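Local coordinates for protein pectate lyase (Cellvibrio cellulosa, PDB 1GXM) that catalyses the eliminative cleavage of pectate (polygalacturonate) as the catalytic module of a larger family 10 polysaccharide lyase, at residues Y111-L116 / T175-K180; T190-Q195 / V220-F225; T142-A147 / T165-A170. One frame throughout, in Å; residues are numbered along the deposited sequence.

Contact 1: residues Y111-L116 / T175-K180; sequences YSTGAL and TDYILK
Apolar packing between Ala-115 and Tyr-177 illustrates how a loop can be fitted to a helix through one aromatic ring. The methyl CB of Ala-115 lies over one face of the phenol, 4.0 Å from its centroid and displaced toward the rim, a CH-pi contact nearest to CE2. Thr-113 comes alongside instead: its side chain points the same way as that of Tyr-177, and OG1 approaches CD2 obliquely at 3.7 Å. With CG anti to the helix backbone N (chi1 -176°), the tyrosine ring is carried out toward this loop.

Backbone contacts complete the fit. The carbonyl O of Thr-113 sits at the ring edge, in its plane, 3.3 Å from Tyr-177 CB, and Gly-114 brings its CA within 5.3 Å of Tyr-177 CA. The glycine closes a type I beta turn begun at Tyr-111, and its positive phi of 101° is one at which a side chain would press on the preceding carbonyl O; a CB here would also crowd Tyr-177 CB.

Polar links are indirect. One water donates to Thr-113 O (2.6 Å) and to Asp-176 OD2 (2.8 Å), bridging turn and helix; the same carboxylate forms a salt bridge through OD1 to Lys-180 NZ at 3.0 Å. The two hydroxyls nearby have outside partners: Thr-113 OG1 bonds to Ala-198 O, and Tyr-177 OH to Gly-197 O. A third piece of chain is thereby drawn in beside the ring.

The arrangement is a beta turn packed on an aromatic side chain of a long helix, joining the loop between helix 93-109 and strand 119-120 to helix 161-181 in the helical core of this catalytic module.

Contact 2: residues T190-Q195 / V220-F225; sequences TVWCAQ and VGVLAF
Trp-192 and Val-222 mark the nearest approach of the two backbones, yet their CA atoms remain 8.1 Å apart. Trp-192 sits in an extended loop between strands 188-189 and 195-196, whereas Val-222 lies in a regular helix. The space between is spanned by side chains, and both the tryptophan and the valine send theirs toward the opposing segment.

The central contact is a methyl group set on an indole. CG1 of Val-222 stands 3.4 Å from the centroid of the six-membered ring of Trp-192, just 1° off the ring normal, and is consequently almost equidistant from all six ring carbons, each about 3.7 Å away. This branch reaches the ring because it lies anti to the helix backbone N (chi1 178°). Leu-223 addresses the same ring differently. Its CD2 meets the outer edge near the ring plane, 3.8 Å from CZ3 and equally close to CH2, so that successive helix residues hold one face and one edge of the indole.

Nearby groups settle the rest of the ring. Its NE1 is hydrogen-bonded to Ile-178 O, on helix 161-181, and the Phe-132 ring meets it with the planes about 60° apart. The Trp-192 backbone N is bonded to Ser-219 OG, close to the start of the same helix that supplies Val-222 and Leu-223.

No hydrogen bond runs between the two segments, and the chemistry implies a division of labour: dispersion and CH-pi attraction fix the indole against helix 219-226, while its one polar atom, buried with the ring, is satisfied by a carbonyl of a different helix.

Contact 3: residues T142-A147 / T165-A170; sequences TVLDFA and TRFKTA
The Phe-167 ring is approached by Leu-144 and Ala-147 from the neighbouring helix, both obliquely, at its two ortho carbons. Ala-147 CB lies 3.7 Å from CD2, and Leu-144 CD2 lies 4.0 Å from CD1. Outside the pair, the ring of Phe-159 packs edge-to-face with Phe-167, while Ala-103 and Val-107 of helix 93-109 also touch the phenylalanine. A glycerol, probably from the crystallisation liquor, lies near it as well.

Leu-144 works as a fork. One methyl, CD2, goes to the aromatic ring, and the other, CD1, reaches Ala-170 CB at 4.1 Å, one turn further along the facing helix. Its side chain crosses that of Phe-167 at about a right angle, which lets a leucine and an aromatic residue interlock at the point where the backbones are closest, with their CA atoms 5.6 Å apart. There Phe-167 CB also comes within 3.7 Å of the carbonyl O of Leu-144. With CG beside the backbone N (chi1 -57°), the ring extends toward Ala-147 as well as Leu-144.

Small residues are consistent with this spacing. Ala-147 and Ala-170 both direct CB toward the opposite helix, and the local axes approach to 8.4 Å, their N-to-C directions 143° apart. Asp-145, on the same helix as Leu-144, points away, with OD2 in a salt bridge to Arg-151 and OD1 hydrogen-bonded to Gln-229.

This is the close packing of two successive, roughly antiparallel helices, 136-148 and 161-181, with helix 93-109 alongside. Such antiparallel helix packing is consistent with the alpha/alpha toroid described for family 10 lyases.

How the contacts relate
From the N terminus, the chain first reaches 111-116, whose loop is closed only when 175-180 arrives 59 residues later. Contact 3 is nested inside that span, pairing 142-147 with 165-170, so helix 161-181 serves contact 3 with its earlier part and contact 1 with its later part. Contact 2 then opens and closes in series, between 190-195 and 220-225. Contacts 1 and 2 nevertheless meet directly, Ile-178 packing on Val-222 and Phe-225, and Phe-225 also touches Thr-142 of contact 3. Helix 161-181 thus joins helix 136-148, helix 219-226 and the loops at 111-116 and 190-195 into one connected interior.

Contact 1: residues Y111-L116 / T175-K180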
loop_
_atom_site.group_PDB
_atom_site.type_symbol
_atom_site.label_atom_id
_atom_site.label_comp_id
_atom_site.label_asym_id
_atom_site.label_seq_id
_atom_site.Cartn_x
_atom_site.Cartn_y
_atom_site.Cartn_z
ATOM N N TYR A 111 5.247 12.665 -7.807
ATOM C CA TYR A 111 5.150 13.246 -9.113
ATOM C C TYR A 111 4.062 14.312 -9.156
ATOM O O TYR A 111 3.198 14.344 -8.304
ATOM C CB TYR A 111 4.812 12.190 -10.142
ATOM C CG TYR A 111 5.856 11.152 -10.441
ATOM C CD1 TYR A 111 5.972 9.999 -9.682
ATOM C CD2 TYR A 111 6.647 11.264 -11.566
ATOM C CE1 TYR A 111 6.867 9.006 -10.020
ATOM C CE2 TYR A 111 7.548 10.286 -11.895
ATOM C CZ TYR A 111 7.636 9.144 -11.126
ATOM O OH TYR A 111 8.520 8.177 -11.486
ATOM N N SER A 112 4.057 15.105 -10.220
ATOM C CA SER A 112 3.052 16.149 -10.411
ATOM C C SER A 112 1.640 15.577 -10.422
ATOM O O SER A 112 0.694 16.255 -10.043
ATOM C CB SER A 112 3.296 16.894 -11.715
ATOM O OG SER A 112 3.167 16.054 -12.814
ATOM N N THR A 113 1.522 14.322 -10.830
ATOM C CA THR A 113 0.237 13.639 -10.903
ATOM C C THR A 113 -0.264 13.109 -9.567
ATOM O O THR A 113 -1.377 12.639 -9.467
ATOM C CB THR A 113 0.347 12.445 -11.809
ATOM O OG1 THR A 113 1.355 11.577 -11.281
ATOM C CG2 THR A 113 0.786 12.822 -13.217
ATOM N N GLY A 114 0.592 13.106 -8.568
ATOM C CA GLY A 114 0.285 12.529 -7.273
ATOM C C GLY A 114 0.880 11.151 -7.042
ATOM O O GLY A 114 0.875 10.685 -5.920
ATOM N N ALA A 115 1.376 10.505 -8.080
ATOM C CA ALA A 115 1.974 9.187 -7.951
ATOM C C ALA A 115 3.140 9.227 -6.979
ATOM O O ALA A 115 3.922 10.179 -6.969
ATOM C CB ALA A 115 2.466 8.733 -9.275
ATOM N N LEU A 116 3.297 8.162 -6.206
ATOM C CA LEU A 116 4.489 7.935 -5.394
ATOM C C LEU A 116 5.264 6.758 -5.945
ATOM O O LEU A 116 4.708 5.672 -6.110
ATOM C CB LEU A 116 4.127 7.643 -3.939
ATOM C CG LEU A 116 3.356 8.765 -3.234
ATOM C CD1 LEU A 116 3.066 8.383 -1.817
ATOM C CD2 LEU A 116 4.159 10.011 -3.217
ATOM N N THR A 175 -4.771 11.200 -3.970
ATOM C CA THR A 175 -6.140 10.764 -4.157
ATOM C C THR A 175 -6.571 10.940 -5.594
ATOM O O THR A 175 -7.203 10.070 -6.175
ATOM C CB THR A 175 -7.061 11.546 -3.226
ATOM O OG1 THR A 175 -6.715 11.269 -1.870
ATOM C CG2 THR A 175 -8.485 11.066 -3.358
ATOM N N ASP A 176 -6.264 12.100 -6.162
ATOM C CA ASP A 176 -6.556 12.375 -7.546
ATOM C C ASP A 176 -5.929 11.300 -8.429
ATOM O O ASP A 176 -6.563 10.796 -9.349
ATOM C CB ASP A 176 -6.055 13.770 -7.906
ATOM C CG ASP A 176 -6.475 14.193 -9.272
ATOM O OD1 ASP A 176 -7.673 14.491 -9.455
ATOM O OD2 ASP A 176 -5.667 14.230 -10.216
ATOM N N TYR A 177 -4.652 10.989 -8.170
ATOM C CA TYR A 177 -3.981 9.937 -8.919
ATOM C C TYR A 177 -4.752 8.612 -8.873
ATOM O O TYR A 177 -4.993 7.963 -9.881
ATOM C CB TYR A 177 -2.532 9.730 -8.417
ATOM C CG TYR A 177 -1.855 8.718 -9.268
ATOM C CD1 TYR A 177 -1.971 7.359 -8.990
ATOM C CD2 TYR A 177 -1.185 9.095 -10.415
ATOM C CE1 TYR A 177 -1.449 6.442 -9.809
ATOM C CE2 TYR A 177 -0.649 8.174 -11.246
ATOM C CZ TYR A 177 -0.781 6.826 -10.940
ATOM O OH TYR A 177 -0.279 5.875 -11.792
ATOM N N ILE A 178 -5.091 8.208 -7.665
ATOM C CA ILE A 178 -5.781 6.950 -7.443
ATOM C C ILE A 178 -7.100 6.906 -8.209
ATOM O O ILE A 178 -7.419 5.934 -8.857
ATOM C CB ILE A 178 -5.977 6.722 -5.943
ATOM C CG1 ILE A 178 -4.631 6.340 -5.316
ATOM C CG2 ILE A 178 -7.019 5.660 -5.681
ATOM C CD1 ILE A 178 -4.630 6.421 -3.849
ATOM N N LEU A 179 -7.831 8.002 -8.175
ATOM C CA LEU A 179 -9.107 8.057 -8.862
ATOM C C LEU A 179 -8.925 7.968 -10.376
ATOM O O LEU A 179 -9.684 7.280 -11.046
ATOM C CB LEU A 179 -9.851 9.329 -8.502
ATOM C CG LEU A 179 -10.322 9.430 -7.063
ATOM C CD1 LEU A 179 -10.857 10.829 -6.782
ATOM C CD2 LEU A 179 -11.352 8.359 -6.714
ATOM N N LYS A 180 -7.905 8.642 -10.910
ATOM C CA LYS A 180 -7.625 8.595 -12.343
ATOM C C LYS A 180 -7.090 7.231 -12.780
ATOM O O LYS A 180 -7.305 6.792 -13.904
ATOM C CB LYS A 180 -6.653 9.693 -12.730
ATOM C CG LYS A 180 -7.316 11.030 -12.852
ATOM C CD LYS A 180 -6.294 12.103 -13.108
ATOM C CE LYS A 180 -6.971 13.419 -13.454
ATOM N NZ LYS A 180 -7.863 13.844 -12.369
HETATM O O HOH W 1 -3.497 12.650 -11.044
#

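Contact 2: residues T190-Q195 / V220-F225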
loop_
_atom_site.group_PDB
_atom_site.type_symbol
_atom_site.label_atom_id
_atom_site.label_comp_id
_atom_site.label_asym_id
_atom_site.label_seq_id
_atom_site.Cartn_x
_atom_site.Cartn_y
_atom_site.Cartn_z
ATOM N N THR A 190 -13.348 -0.540 -11.506
ATOM C CA THR A 190 -12.920 -1.714 -10.743
ATOM C C THR A 190 -11.892 -1.319 -9.707
ATOM O O THR A 190 -12.224 -0.651 -8.764
ATOM C CB THR A 190 -12.447 -2.872 -11.659
ATOM O OG1 THR A 190 -11.351 -2.476 -12.493
ATOM C CG2 THR A 190 -13.589 -3.307 -12.601
ATOM N N VAL A 191 -10.643 -1.739 -9.880
ATOM C CA VAL A 191 -9.606 -1.529 -8.877
ATOM C C VAL A 191 -8.310 -1.105 -9.569
ATOM O O VAL A 191 -8.364 -0.399 -10.572
ATOM C CB VAL A 191 -9.463 -2.729 -7.920
ATOM C CG1 VAL A 191 -10.717 -2.882 -7.093
ATOM C CG2 VAL A 191 -9.117 -4.026 -8.651
ATOM N N TRP A 192 -7.165 -1.501 -9.025
ATOM C CA TRP A 192 -5.889 -1.007 -9.477
ATOM C C TRP A 192 -4.946 -2.159 -9.702
ATOM O O TRP A 192 -5.062 -3.214 -9.101
ATOM C CB TRP A 192 -5.246 -0.063 -8.428
ATOM C CG TRP A 192 -6.084 1.133 -8.179
ATOM C CD1 TRP A 192 -5.959 2.348 -8.770
ATOM C CD2 TRP A 192 -7.245 1.211 -7.348
ATOM N NE1 TRP A 192 -6.951 3.182 -8.342
ATOM C CE2 TRP A 192 -7.757 2.517 -7.465
ATOM C CE3 TRP A 192 -7.882 0.319 -6.486
ATOM C CZ2 TRP A 192 -8.892 2.936 -6.783
ATOM C CZ3 TRP A 192 -8.996 0.723 -5.816
ATOM C CH2 TRP A 192 -9.514 2.015 -5.982
ATOM N N CYS A 193 -3.979 -1.922 -10.561
ATOM C CA CYS A 193 -2.807 -2.766 -10.697
ATOM C C CYS A 193 -1.863 -2.476 -9.551
ATOM O O CYS A 193 -1.925 -1.447 -8.919
ATOM C CB CYS A 193 -2.120 -2.462 -12.039
ATOM S SG CYS A 193 -0.908 -3.679 -12.531
ATOM N N ALA A 194 -0.945 -3.391 -9.289
ATOM C CA ALA A 194 0.031 -3.162 -8.235
ATOM C C ALA A 194 0.948 -1.993 -8.557
ATOM O O ALA A 194 1.524 -1.400 -7.669
ATOM C CB ALA A 194 0.828 -4.383 -7.946
ATOM N N GLN A 195 1.077 -1.662 -9.829
ATOM C CA GLN A 195 1.830 -0.491 -10.216
ATOM C C GLN A 195 1.235 0.070 -11.494
ATOM O O GLN A 195 0.747 -0.678 -12.337
ATOM C CB GLN A 195 3.326 -0.771 -10.353
ATOM C CG GLN A 195 3.676 -1.909 -11.234
ATOM C CD GLN A 195 3.340 -3.274 -10.657
ATOM O OE1 GLN A 195 3.624 -3.542 -9.479
ATOM N NE2 GLN A 195 2.799 -4.148 -11.477
ATOM N N VAL A 220 -6.888 -3.652 -1.841
ATOM C CA VAL A 220 -7.478 -3.526 -0.508
ATOM C C VAL A 220 -6.988 -2.254 0.170
ATOM O O VAL A 220 -7.768 -1.428 0.638
ATOM C CB VAL A 220 -7.102 -4.723 0.365
ATOM C CG1 VAL A 220 -7.595 -4.542 1.794
ATOM C CG2 VAL A 220 -7.630 -6.014 -0.248
ATOM N N GLY A 221 -5.674 -2.074 0.194
ATOM C CA GLY A 221 -5.097 -0.934 0.870
ATOM C C GLY A 221 -5.452 0.367 0.196
ATOM O O GLY A 221 -5.569 1.401 0.849
ATOM N N VAL A 222 -5.579 0.343 -1.121
ATOM C CA VAL A 222 -5.967 1.558 -1.843
ATOM C C VAL A 222 -7.375 1.959 -1.407
ATOM O O VAL A 222 -7.654 3.111 -1.108
ATOM C CB VAL A 222 -5.924 1.351 -3.356
ATOM C CG1 VAL A 222 -6.385 2.617 -4.058
ATOM C CG2 VAL A 222 -4.525 1.001 -3.826
ATOM N N LEU A 223 -8.282 0.994 -1.380
ATOM C CA LEU A 223 -9.632 1.255 -0.894
ATOM C C LEU A 223 -9.641 1.738 0.548
ATOM O O LEU A 223 -10.351 2.660 0.905
ATOM C CB LEU A 223 -10.508 0.024 -1.059
ATOM C CG LEU A 223 -10.791 -0.310 -2.511
ATOM C CD1 LEU A 223 -11.395 -1.709 -2.645
ATOM C CD2 LEU A 223 -11.706 0.697 -3.181
ATOM N N ALA A 224 -8.830 1.117 1.377
ATOM C CA ALA A 224 -8.752 1.505 2.771
ATOM C C ALA A 224 -8.285 2.960 2.865
ATOM O O ALA A 224 -8.845 3.752 3.620
ATOM C CB ALA A 224 -7.816 0.588 3.509
ATOM N N PHE A 225 -7.264 3.330 2.104
ATOM C CA PHE A 225 -6.843 4.724 2.080
ATOM C C PHE A 225 -7.972 5.647 1.627
ATOM O O PHE A 225 -8.221 6.676 2.242
ATOM C CB PHE A 225 -5.636 4.959 1.181
ATOM C CG PHE A 225 -5.444 6.398 0.900
ATOM C CD1 PHE A 225 -5.040 7.257 1.901
ATOM C CD2 PHE A 225 -5.807 6.915 -0.323
ATOM C CE1 PHE A 225 -4.973 8.621 1.660
ATOM C CE2 PHE A 225 -5.753 8.260 -0.554
ATOM C CZ PHE A 225 -5.312 9.106 0.436
#

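Contact 3: residues T142-A147 / T165-A170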
loop_
_atom_site.group_PDB
_atom_site.type_symbol
_atom_site.label_atom_id
_atom_site.label_comp_id
_atom_site.label_asym_id
_atom_site.label_seq_id
_atom_site.Cartn_x
_atom_site.Cartn_y
_atom_site.Cartn_z
ATOM N N THR A 142 -1.606 7.489 3.590
ATOM C CA THR A 142 -2.273 7.399 4.880
ATOM C C THR A 142 -1.444 8.116 5.940
ATOM O O THR A 142 -1.971 8.879 6.750
ATOM C CB THR A 142 -2.495 5.941 5.269
ATOM O OG1 THR A 142 -3.378 5.328 4.317
ATOM C CG2 THR A 142 -3.221 5.806 6.619
ATOM N N VAL A 143 -0.140 7.889 5.934
ATOM C CA VAL A 143 0.743 8.574 6.880
ATOM C C VAL A 143 0.616 10.082 6.684
ATOM O O VAL A 143 0.448 10.842 7.654
ATOM C CB VAL A 143 2.203 8.144 6.712
ATOM C CG1 VAL A 143 3.097 9.010 7.573
ATOM C CG2 VAL A 143 2.379 6.686 7.074
ATOM N N LEU A 144 0.728 10.526 5.444
ATOM C CA LEU A 144 0.646 11.963 5.163
ATOM C C LEU A 144 -0.711 12.519 5.567
ATOM O O LEU A 144 -0.804 13.632 6.051
ATOM C CB LEU A 144 0.951 12.258 3.698
ATOM C CG LEU A 144 2.401 11.986 3.304
ATOM C CD1 LEU A 144 2.520 12.118 1.805
ATOM C CD2 LEU A 144 3.360 12.917 4.016
ATOM N N ASP A 145 -1.764 11.745 5.359
ATOM C CA ASP A 145 -3.101 12.170 5.755
ATOM C C ASP A 145 -3.240 12.260 7.262
ATOM O O ASP A 145 -3.843 13.188 7.763
ATOM C CB ASP A 145 -4.148 11.241 5.196
ATOM C CG ASP A 145 -5.525 11.663 5.564
ATOM O OD1 ASP A 145 -6.032 12.670 5.002
ATOM O OD2 ASP A 145 -6.168 11.022 6.410
ATOM N N PHE A 146 -2.690 11.308 7.992
ATOM C CA PHE A 146 -2.708 11.394 9.436
ATOM C C PHE A 146 -1.922 12.637 9.882
ATOM O O PHE A 146 -2.362 13.371 10.771
ATOM C CB PHE A 146 -2.147 10.128 10.066
ATOM C CG PHE A 146 -3.182 9.064 10.305
ATOM C CD1 PHE A 146 -3.999 8.627 9.282
ATOM C CD2 PHE A 146 -3.332 8.503 11.558
ATOM C CE1 PHE A 146 -4.939 7.659 9.509
ATOM C CE2 PHE A 146 -4.259 7.518 11.783
ATOM C CZ PHE A 146 -5.083 7.104 10.761
ATOM N N ALA A 147 -0.784 12.900 9.243
ATOM C CA ALA A 147 0.019 14.068 9.580
ATOM C C ALA A 147 -0.796 15.320 9.281
ATOM O O ALA A 147 -0.890 16.237 10.113
ATOM C CB ALA A 147 1.318 14.053 8.795
ATOM N N THR A 165 -0.562 21.853 5.404
ATOM C CA THR A 165 -1.096 22.272 4.115
ATOM C C THR A 165 -0.389 21.527 2.995
ATOM O O THR A 165 -1.015 21.105 2.038
ATOM C CB THR A 165 -0.925 23.785 3.949
ATOM O OG1 THR A 165 -1.787 24.414 4.898
ATOM C CG2 THR A 165 -1.392 24.287 2.570
ATOM N N ARG A 166 0.927 21.435 3.100
ATOM C CA ARG A 166 1.696 20.739 2.100
ATOM C C ARG A 166 1.320 19.268 2.063
ATOM O O ARG A 166 1.199 18.695 1.003
ATOM C CB ARG A 166 3.174 20.854 2.369
ATOM C CG ARG A 166 4.013 20.317 1.233
ATOM C CD ARG A 166 5.465 20.570 1.449
ATOM N NE ARG A 166 6.309 19.999 0.405
ATOM C CZ ARG A 166 7.446 19.349 0.633
ATOM N NH1 ARG A 166 7.871 19.136 1.871
ATOM N NH2 ARG A 166 8.150 18.878 -0.382
ATOM N N PHE A 167 1.123 18.683 3.226
ATOM C CA PHE A 167 0.717 17.274 3.295
ATOM C C PHE A 167 -0.680 17.080 2.771
ATOM O O PHE A 167 -0.927 16.111 2.083
ATOM C CB PHE A 167 0.808 16.724 4.702
ATOM C CG PHE A 167 2.167 16.839 5.317
ATOM C CD1 PHE A 167 3.298 16.920 4.537
ATOM C CD2 PHE A 167 2.303 16.898 6.682
ATOM C CE1 PHE A 167 4.542 17.056 5.101
ATOM C CE2 PHE A 167 3.551 17.029 7.263
ATOM C CZ PHE A 167 4.674 17.104 6.460
ATOM N N LYS A 168 -1.600 17.994 3.075
ATOM C CA LYS A 168 -2.936 17.892 2.524
ATOM C C LYS A 168 -2.893 17.933 1.003
ATOM O O LYS A 168 -3.584 17.173 0.328
ATOM C CB LYS A 168 -3.852 18.995 3.044
ATOM C CG LYS A 168 -5.255 18.806 2.560
ATOM C CD LYS A 168 -6.214 19.794 3.133
ATOM C CE LYS A 168 -7.597 19.560 2.552
ATOM N NZ LYS A 168 -8.589 20.580 3.026
ATOM N N THR A 169 -2.073 18.810 0.448
ATOM C CA THR A 169 -1.910 18.911 -0.989
ATOM C C THR A 169 -1.389 17.573 -1.545
ATOM O O THR A 169 -1.890 17.068 -2.527
ATOM C CB THR A 169 -0.967 20.065 -1.330
ATOM O OG1 THR A 169 -1.626 21.297 -0.980
ATOM C CG2 THR A 169 -0.642 20.143 -2.825
ATOM N N ALA A 170 -0.391 16.990 -0.897
ATOM C CA ALA A 170 0.156 15.708 -1.356
ATOM C C ALA A 170 -0.906 14.609 -1.282
ATOM O O ALA A 170 -1.017 13.784 -2.174
ATOM C CB ALA A 170 1.362 15.339 -0.524
#